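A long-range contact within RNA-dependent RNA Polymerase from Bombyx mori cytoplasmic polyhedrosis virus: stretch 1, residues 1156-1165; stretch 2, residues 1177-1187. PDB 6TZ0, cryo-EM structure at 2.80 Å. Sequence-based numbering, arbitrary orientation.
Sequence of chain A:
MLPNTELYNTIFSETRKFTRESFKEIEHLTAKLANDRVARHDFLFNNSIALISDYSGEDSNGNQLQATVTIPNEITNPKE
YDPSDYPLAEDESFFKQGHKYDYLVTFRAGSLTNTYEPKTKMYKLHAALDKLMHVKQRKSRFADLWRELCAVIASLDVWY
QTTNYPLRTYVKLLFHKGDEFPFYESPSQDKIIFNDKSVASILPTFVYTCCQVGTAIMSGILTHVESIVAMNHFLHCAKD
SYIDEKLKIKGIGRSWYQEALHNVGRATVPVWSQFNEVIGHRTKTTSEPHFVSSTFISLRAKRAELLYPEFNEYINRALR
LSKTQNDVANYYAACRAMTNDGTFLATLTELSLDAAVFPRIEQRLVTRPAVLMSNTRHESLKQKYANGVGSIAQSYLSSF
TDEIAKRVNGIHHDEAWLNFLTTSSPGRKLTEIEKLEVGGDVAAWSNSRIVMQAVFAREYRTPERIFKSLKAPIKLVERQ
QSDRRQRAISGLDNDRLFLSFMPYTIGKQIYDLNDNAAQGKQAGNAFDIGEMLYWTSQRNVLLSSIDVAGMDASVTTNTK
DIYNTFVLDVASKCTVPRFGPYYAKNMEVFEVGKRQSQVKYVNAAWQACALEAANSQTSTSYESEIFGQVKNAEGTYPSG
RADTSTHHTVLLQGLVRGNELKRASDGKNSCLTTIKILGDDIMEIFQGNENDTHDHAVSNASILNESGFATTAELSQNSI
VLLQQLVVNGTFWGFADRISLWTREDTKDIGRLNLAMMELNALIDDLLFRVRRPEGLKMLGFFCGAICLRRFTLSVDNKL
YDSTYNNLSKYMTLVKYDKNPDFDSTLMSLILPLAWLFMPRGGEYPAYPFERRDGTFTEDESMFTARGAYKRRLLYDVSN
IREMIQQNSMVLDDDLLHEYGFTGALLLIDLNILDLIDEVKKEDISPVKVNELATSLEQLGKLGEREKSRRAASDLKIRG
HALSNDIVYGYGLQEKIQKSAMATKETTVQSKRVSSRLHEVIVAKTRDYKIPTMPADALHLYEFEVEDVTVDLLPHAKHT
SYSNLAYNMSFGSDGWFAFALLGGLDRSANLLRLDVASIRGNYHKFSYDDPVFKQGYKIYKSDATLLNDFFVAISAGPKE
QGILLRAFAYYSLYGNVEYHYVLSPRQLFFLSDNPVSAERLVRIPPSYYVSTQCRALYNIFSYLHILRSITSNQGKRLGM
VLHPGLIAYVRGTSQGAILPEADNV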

ATOM      1  N   VAL A1156      39.315  -0.135  -0.706  1.00 46.38           N
ATOM      2  CA  VAL A1156      40.537  -0.754  -0.210  1.00 46.38           C
ATOM      3  C   VAL A1156      40.861  -2.021  -0.997  1.00 46.38           C
ATOM      4  O   VAL A1156      42.024  -2.426  -1.078  1.00 46.38           O
ATOM      5  N   SER A1157      39.870  -2.616  -1.662  1.00 42.08           N
ATOM      6  CA  SER A1157      40.086  -3.825  -2.446  1.00 42.08           C
ATOM      7  C   SER A1157      40.936  -3.607  -3.693  1.00 42.08           C
ATOM      8  O   SER A1157      41.316  -4.589  -4.336  1.00 42.08           O
ATOM      9  N   ALA A1158      41.248  -2.364  -4.048  1.00 44.47           N
ATOM     10  CA  ALA A1158      42.093  -2.067  -5.191  1.00 44.47           C
ATOM     11  C   ALA A1158      43.531  -1.743  -4.818  1.00 44.47           C
ATOM     12  O   ALA A1158      44.325  -1.441  -5.712  1.00 44.47           O
ATOM     13  N   GLU A1159      43.896  -1.799  -3.533  1.00 48.72           N
ATOM     14  CA  GLU A1159      45.246  -1.400  -3.152  1.00 48.72           C
ATOM     15  C   GLU A1159      46.277  -2.455  -3.515  1.00 48.72           C
ATOM     16  O   GLU A1159      47.472  -2.149  -3.547  1.00 48.72           O
ATOM     17  N   ARG A1160      45.850  -3.684  -3.797  1.00 43.30           N
ATOM     18  CA  ARG A1160      46.793  -4.713  -4.196  1.00 43.30           C
ATOM     19  C   ARG A1160      47.133  -4.627  -5.677  1.00 43.30           C
ATOM     20  O   ARG A1160      48.051  -5.315  -6.129  1.00 43.30           O
ATOM     21  N   LEU A1161      46.421  -3.794  -6.434  1.00 43.20           N
ATOM     22  CA  LEU A1161      46.519  -3.769  -7.884  1.00 43.20           C
ATOM     23  C   LEU A1161      47.387  -2.644  -8.424  1.00 43.20           C
ATOM     24  O   LEU A1161      47.820  -2.724  -9.576  1.00 43.20           O
ATOM     25  N   VAL A1162      47.637  -1.601  -7.636  1.00 45.15           N
ATOM     26  CA  VAL A1162      48.300  -0.389  -8.099  1.00 45.15           C
ATOM     27  C   VAL A1162      49.502  -0.119  -7.205  1.00 45.15           C
ATOM     28  O   VAL A1162      49.374  -0.099  -5.976  1.00 45.15           O
ATOM     29  N   ARG A1163      50.664   0.088  -7.820  1.00 46.93           N
ATOM     30  CA  ARG A1163      51.879   0.420  -7.092  1.00 46.93           C
ATOM     31  C   ARG A1163      51.980   1.931  -6.942  1.00 46.93           C
ATOM     32  O   ARG A1163      52.162   2.648  -7.930  1.00 46.93           O
ATOM     33  N   ILE A1164      51.861   2.410  -5.714  1.00 47.96           N
ATOM     34  CA  ILE A1164      51.948   3.832  -5.393  1.00 47.96           C
ATOM     35  C   ILE A1164      53.285   4.073  -4.709  1.00 47.96           C
ATOM     36  O   ILE A1164      53.577   3.414  -3.706  1.00 47.96           O
ATOM     37  N   PRO A1165      54.125   4.970  -5.224  1.00 49.45           N
ATOM     38  CA  PRO A1165      55.418   5.253  -4.582  1.00 49.45           C
ATOM     39  C   PRO A1165      55.234   5.924  -3.234  1.00 49.45           C
ATOM     40  O   PRO A1165      54.354   6.782  -3.073  1.00 49.45           O
ATOM     41  N   LEU A1177      42.458   8.236   0.037  1.00 48.49           N
ATOM     42  CA  LEU A1177      42.274   9.062  -1.150  1.00 48.49           C
ATOM     43  C   LEU A1177      42.875   8.407  -2.387  1.00 48.49           C
ATOM     44  O   LEU A1177      42.259   8.396  -3.447  1.00 48.49           O
ATOM     45  N   TYR A1178      44.074   7.848  -2.248  1.00 47.39           N
ATOM     46  CA  TYR A1178      44.718   7.169  -3.367  1.00 47.39           C
ATOM     47  C   TYR A1178      44.059   5.823  -3.644  1.00 47.39           C
ATOM     48  O   TYR A1178      44.028   5.376  -4.798  1.00 47.39           O
ATOM     49  N   ASN A1179      43.523   5.174  -2.604  1.00 46.64           N
ATOM     50  CA  ASN A1179      42.746   3.954  -2.807  1.00 46.64           C
ATOM     51  C   ASN A1179      41.481   4.228  -3.605  1.00 46.64           C
ATOM     52  O   ASN A1179      41.090   3.424  -4.454  1.00 46.64           O
ATOM     53  N   ILE A1180      40.835   5.366  -3.347  1.00 45.44           N
ATOM     54  CA  ILE A1180      39.660   5.761  -4.119  1.00 45.44           C
ATOM     55  C   ILE A1180      40.038   6.066  -5.562  1.00 45.44           C
ATOM     56  O   ILE A1180      39.315   5.684  -6.495  1.00 45.44           O
ATOM     57  N   PHE A1181      41.180   6.742  -5.764  1.00 45.12           N
ATOM     58  CA  PHE A1181      41.706   6.996  -7.111  1.00 45.12           C
ATOM     59  C   PHE A1181      41.879   5.707  -7.899  1.00 45.12           C
ATOM     60  O   PHE A1181      41.343   5.561  -9.009  1.00 45.12           O
ATOM     61  N   SER A1182      42.585   4.745  -7.307  1.00 42.41           N
ATOM     62  CA  SER A1182      42.834   3.469  -7.966  1.00 42.41           C
ATOM     63  C   SER A1182      41.548   2.677  -8.185  1.00 42.41           C
ATOM     64  O   SER A1182      41.355   2.090  -9.253  1.00 42.41           O
ATOM     65  N   TYR A1183      40.636   2.700  -7.211  1.00 39.99           N
ATOM     66  CA  TYR A1183      39.404   1.918  -7.291  1.00 39.99           C
ATOM     67  C   TYR A1183      38.484   2.426  -8.390  1.00 39.99           C
ATOM     68  O   TYR A1183      37.975   1.641  -9.204  1.00 39.99           O
ATOM     69  N   LEU A1184      38.270   3.741  -8.434  1.00 40.11           N
ATOM     70  CA  LEU A1184      37.418   4.323  -9.461  1.00 40.11           C
ATOM     71  C   LEU A1184      38.042   4.222 -10.845  1.00 40.11           C
ATOM     72  O   LEU A1184      37.312   4.044 -11.827  1.00 40.11           O
ATOM     73  N   HIS A1185      39.375   4.297 -10.950  1.00 41.18           N
ATOM     74  CA  HIS A1185      39.993   4.104 -12.259  1.00 41.18           C
ATOM     75  C   HIS A1185      39.876   2.666 -12.738  1.00 41.18           C
ATOM     76  O   HIS A1185      39.698   2.423 -13.936  1.00 41.18           O
ATOM     77  N   ILE A1186      39.987   1.699 -11.830  1.00 41.18           N
ATOM     78  CA  ILE A1186      39.913   0.309 -12.252  1.00 41.18           C
ATOM     79  C   ILE A1186      38.485  -0.067 -12.634  1.00 41.18           C
ATOM     80  O   ILE A1186      38.271  -0.751 -13.639  1.00 41.18           O
ATOM     81  N   LEU A1187      37.484   0.419 -11.889  1.00 40.73           N
ATOM     82  CA  LEU A1187      36.099   0.185 -12.307  1.00 40.73           C
ATOM     83  C   LEU A1187      35.733   0.943 -13.576  1.00 40.73           C
ATOM     84  O   LEU A1187      34.880   0.486 -14.341  1.00 40.73           O
TER

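A helix can hold an irregular segment against its flank without a single hydrogen bond between them, provided that small and branched side chains fit one another closely. The contact between residues 1156-1165 and the helix 1177-1187 illustrates the principle: it buries 496 Å², both sides summed, and no hydrogen bond crosses it.

Asn1179 contributes the largest share. Its CA-to-CB bond points sideways, but the m rotamer at chi1 brings the end of the side chain nearer to the first stretch, where OD1 lies 3.3 Å from CB of Glu1159. This is a van der Waals approach to the aliphatic root of the glutamate, whose own end leads away.

Ile1164, nearly as well covered, points toward the helix in an m,t conformation. The extended chain delivers CD1 to 3.7 Å from CB of Tyr1178, itself an m rotamer, while the tyrosine hydroxyl is satisfied elsewhere in the structure.

Ile1186 supplies the apolar centre at the other end. Also m,t, it presents one methyl to three partners: CD1 lies 3.7 Å from CD1 of Leu1161, 3.9 Å from CG2 of Val1162 and 4.1 Å from CB of Ala1158. Leu1161 (m,t) and Val1162 (t) both point toward the helix.

Ala1158 shows what a small side chain permits. Its CA comes within 5.2 Å of the CA of Tyr1183, and its CB reaches the helix backbone itself, 3.8 Å from CA of Tyr1183. That same methyl sits at the edge of the Tyr1183 ring and 3.7 Å from OG of Ser1182. The serine, in the p rotamer, turns its hydroxyl back to the helix, donating from OG to the backbone O of Asn1179 at 2.8 Å. Its polar group is thus satisfied locally, and its CB packs 3.7 Å from CG2 of Val1162.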

ATOM      1  CB  VAL A1156      40.375  -0.997   1.309  1.00 46.38           C
ATOM      2  CG1 VAL A1156      41.622  -1.592   1.955  1.00 46.38           C
ATOM      3  CG2 VAL A1156      40.014   0.302   2.007  1.00 46.38           C
ATOM      4  CB  SER A1157      38.744  -4.423  -2.852  1.00 42.08           C
ATOM      5  OG  SER A1157      38.066  -3.568  -3.751  1.00 42.08           O
ATOM      6  CB  ALA A1158      41.511  -0.899  -5.985  1.00 44.47           C
ATOM      7  CB  GLU A1159      45.327  -1.073  -1.657  1.00 48.72           C
ATOM      8  CG  GLU A1159      45.226  -2.244  -0.688  1.00 48.72           C
ATOM      9  CD  GLU A1159      46.576  -2.760  -0.207  1.00 48.72           C
ATOM     10  OE1 GLU A1159      47.575  -2.015  -0.297  1.00 48.72           O
ATOM     11  OE2 GLU A1159      46.634  -3.912   0.276  1.00 48.72           O
ATOM     12  CB  ARG A1160      46.227  -6.097  -3.847  1.00 43.30           C
ATOM     13  CG  ARG A1160      45.162  -6.662  -4.776  1.00 43.30           C
ATOM     14  CD  ARG A1160      45.788  -7.762  -5.618  1.00 43.30           C
ATOM     15  NE  ARG A1160      44.929  -8.295  -6.660  1.00 43.30           N
ATOM     16  CZ  ARG A1160      44.173  -9.372  -6.529  1.00 43.30           C
ATOM     17  NH1 ARG A1160      44.158 -10.035  -5.385  1.00 43.30           N
ATOM     18  NH2 ARG A1160      43.440  -9.786  -7.549  1.00 43.30           N
ATOM     19  CB  LEU A1161      45.119  -3.644  -8.491  1.00 43.20           C
ATOM     20  CG  LEU A1161      44.199  -4.844  -8.310  1.00 43.20           C
ATOM     21  CD1 LEU A1161      42.798  -4.493  -8.741  1.00 43.20           C
ATOM     22  CD2 LEU A1161      44.724  -5.993  -9.134  1.00 43.20           C
ATOM     23  CB  VAL A1162      47.334   0.814  -8.100  1.00 45.15           C
ATOM     24  CG1 VAL A1162      48.060   2.095  -8.467  1.00 45.15           C
ATOM     25  CG2 VAL A1162      46.190   0.574  -9.066  1.00 45.15           C
ATOM     26  CB  ARG A1163      53.108  -0.136  -7.806  1.00 46.93           C
ATOM     27  CG  ARG A1163      54.395   0.105  -7.054  1.00 46.93           C
ATOM     28  CD  ARG A1163      55.583  -0.598  -7.694  1.00 46.93           C
ATOM     29  NE  ARG A1163      55.963  -0.056  -8.995  1.00 46.93           N
ATOM     30  CZ  ARG A1163      56.774   0.984  -9.163  1.00 46.93           C
ATOM     31  NH1 ARG A1163      57.287   1.604  -8.112  1.00 46.93           N
ATOM     32  NH2 ARG A1163      57.073   1.400 -10.386  1.00 46.93           N
ATOM     33  CB  ILE A1164      50.788   4.282  -4.491  1.00 47.96           C
ATOM     34  CG1 ILE A1164      49.458   4.077  -5.207  1.00 47.96           C
ATOM     35  CG2 ILE A1164      50.954   5.732  -4.095  1.00 47.96           C
ATOM     36  CD1 ILE A1164      48.272   4.167  -4.300  1.00 47.96           C
ATOM     37  CB  PRO A1165      56.105   6.192  -5.581  1.00 49.45           C
ATOM     38  CG  PRO A1165      55.460   5.886  -6.876  1.00 49.45           C
ATOM     39  CD  PRO A1165      54.033   5.589  -6.552  1.00 49.45           C
ATOM     40  CB  LEU A1177      42.904  10.437  -0.942  1.00 48.49           C
ATOM     41  CG  LEU A1177      42.861  11.385  -2.139  1.00 48.49           C
ATOM     42  CD1 LEU A1177      41.437  11.831  -2.416  1.00 48.49           C
ATOM     43  CD2 LEU A1177      43.755  12.588  -1.898  1.00 48.49           C
ATOM     44  CB  TYR A1178      46.205   6.972  -3.080  1.00 47.39           C
ATOM     45  CG  TYR A1178      47.021   8.234  -2.894  1.00 47.39           C
ATOM     46  CD1 TYR A1178      46.580   9.464  -3.361  1.00 47.39           C
ATOM     47  CD2 TYR A1178      48.224   8.195  -2.199  1.00 47.39           C
ATOM     48  CE1 TYR A1178      47.324  10.609  -3.164  1.00 47.39           C
ATOM     49  CE2 TYR A1178      48.970   9.334  -1.994  1.00 47.39           C
ATOM     50  CZ  TYR A1178      48.514  10.538  -2.479  1.00 47.39           C
ATOM     51  OH  TYR A1178      49.254  11.677  -2.288  1.00 47.39           O
ATOM     52  CB  ASN A1179      42.383   3.322  -1.465  1.00 46.64           C
ATOM     53  CG  ASN A1179      43.565   2.699  -0.777  1.00 46.64           C
ATOM     54  OD1 ASN A1179      44.427   2.112  -1.420  1.00 46.64           O
ATOM     55  ND2 ASN A1179      43.599   2.799   0.541  1.00 46.64           N
ATOM     56  CB  ILE A1180      38.960   6.947  -3.428  1.00 45.44           C
ATOM     57  CG1 ILE A1180      38.225   6.451  -2.184  1.00 45.44           C
ATOM     58  CG2 ILE A1180      38.033   7.700  -4.358  1.00 45.44           C
ATOM     59  CD1 ILE A1180      37.663   7.534  -1.345  1.00 45.44           C
ATOM     60  CB  PHE A1181      43.057   7.707  -7.039  1.00 45.12           C
ATOM     61  CG  PHE A1181      42.985   9.150  -6.656  1.00 45.12           C
ATOM     62  CD1 PHE A1181      41.777   9.812  -6.548  1.00 45.12           C
ATOM     63  CD2 PHE A1181      44.154   9.860  -6.456  1.00 45.12           C
ATOM     64  CE1 PHE A1181      41.738  11.142  -6.211  1.00 45.12           C
ATOM     65  CE2 PHE A1181      44.122  11.188  -6.128  1.00 45.12           C
ATOM     66  CZ  PHE A1181      42.909  11.833  -6.014  1.00 45.12           C
ATOM     67  CB  SER A1182      43.834   2.671  -7.141  1.00 42.41           C
ATOM     68  OG  SER A1182      43.294   2.372  -5.873  1.00 42.41           O
ATOM     69  CB  TYR A1183      38.703   1.959  -5.935  1.00 39.99           C
ATOM     70  CG  TYR A1183      37.371   1.262  -5.864  1.00 39.99           C
ATOM     71  CD1 TYR A1183      37.289  -0.119  -5.887  1.00 39.99           C
ATOM     72  CD2 TYR A1183      36.200   1.986  -5.714  1.00 39.99           C
ATOM     73  CE1 TYR A1183      36.082  -0.756  -5.802  1.00 39.99           C
ATOM     74  CE2 TYR A1183      34.988   1.359  -5.628  1.00 39.99           C
ATOM     75  CZ  TYR A1183      34.936  -0.012  -5.672  1.00 39.99           C
ATOM     76  OH  TYR A1183      33.724  -0.647  -5.584  1.00 39.99           O
ATOM     77  CB  LEU A1184      37.105   5.775  -9.110  1.00 40.11           C
ATOM     78  CG  LEU A1184      35.874   6.103  -8.264  1.00 40.11           C
ATOM     79  CD1 LEU A1184      35.927   5.529  -6.879  1.00 40.11           C
ATOM     80  CD2 LEU A1184      35.798   7.589  -8.158  1.00 40.11           C
ATOM     81  CB  HIS A1185      41.456   4.522 -12.231  1.00 41.18           C
ATOM     82  CG  HIS A1185      42.146   4.370 -13.550  1.00 41.18           C
ATOM     83  ND1 HIS A1185      42.806   3.216 -13.913  1.00 41.18           N
ATOM     84  CD2 HIS A1185      42.258   5.212 -14.603  1.00 41.18           C
ATOM     85  CE1 HIS A1185      43.310   3.361 -15.124  1.00 41.18           C
ATOM     86  NE2 HIS A1185      42.990   4.562 -15.566  1.00 41.18           N
ATOM     87  CB  ILE A1186      40.510  -0.606 -11.170  1.00 41.18           C
ATOM     88  CG1 ILE A1186      42.023  -0.410 -11.140  1.00 41.18           C
ATOM     89  CG2 ILE A1186      40.223  -2.060 -11.448  1.00 41.18           C
ATOM     90  CD1 ILE A1186      42.683  -0.954  -9.917  1.00 41.18           C
ATOM     91  CB  LEU A1187      35.115   0.577 -11.212  1.00 40.73           C
ATOM     92  CG  LEU A1187      34.926  -0.267  -9.964  1.00 40.73           C
ATOM     93  CD1 LEU A1187      33.962   0.461  -9.069  1.00 40.73           C
ATOM     94  CD2 LEU A1187      34.386  -1.631 -10.321  1.00 40.73           C
TER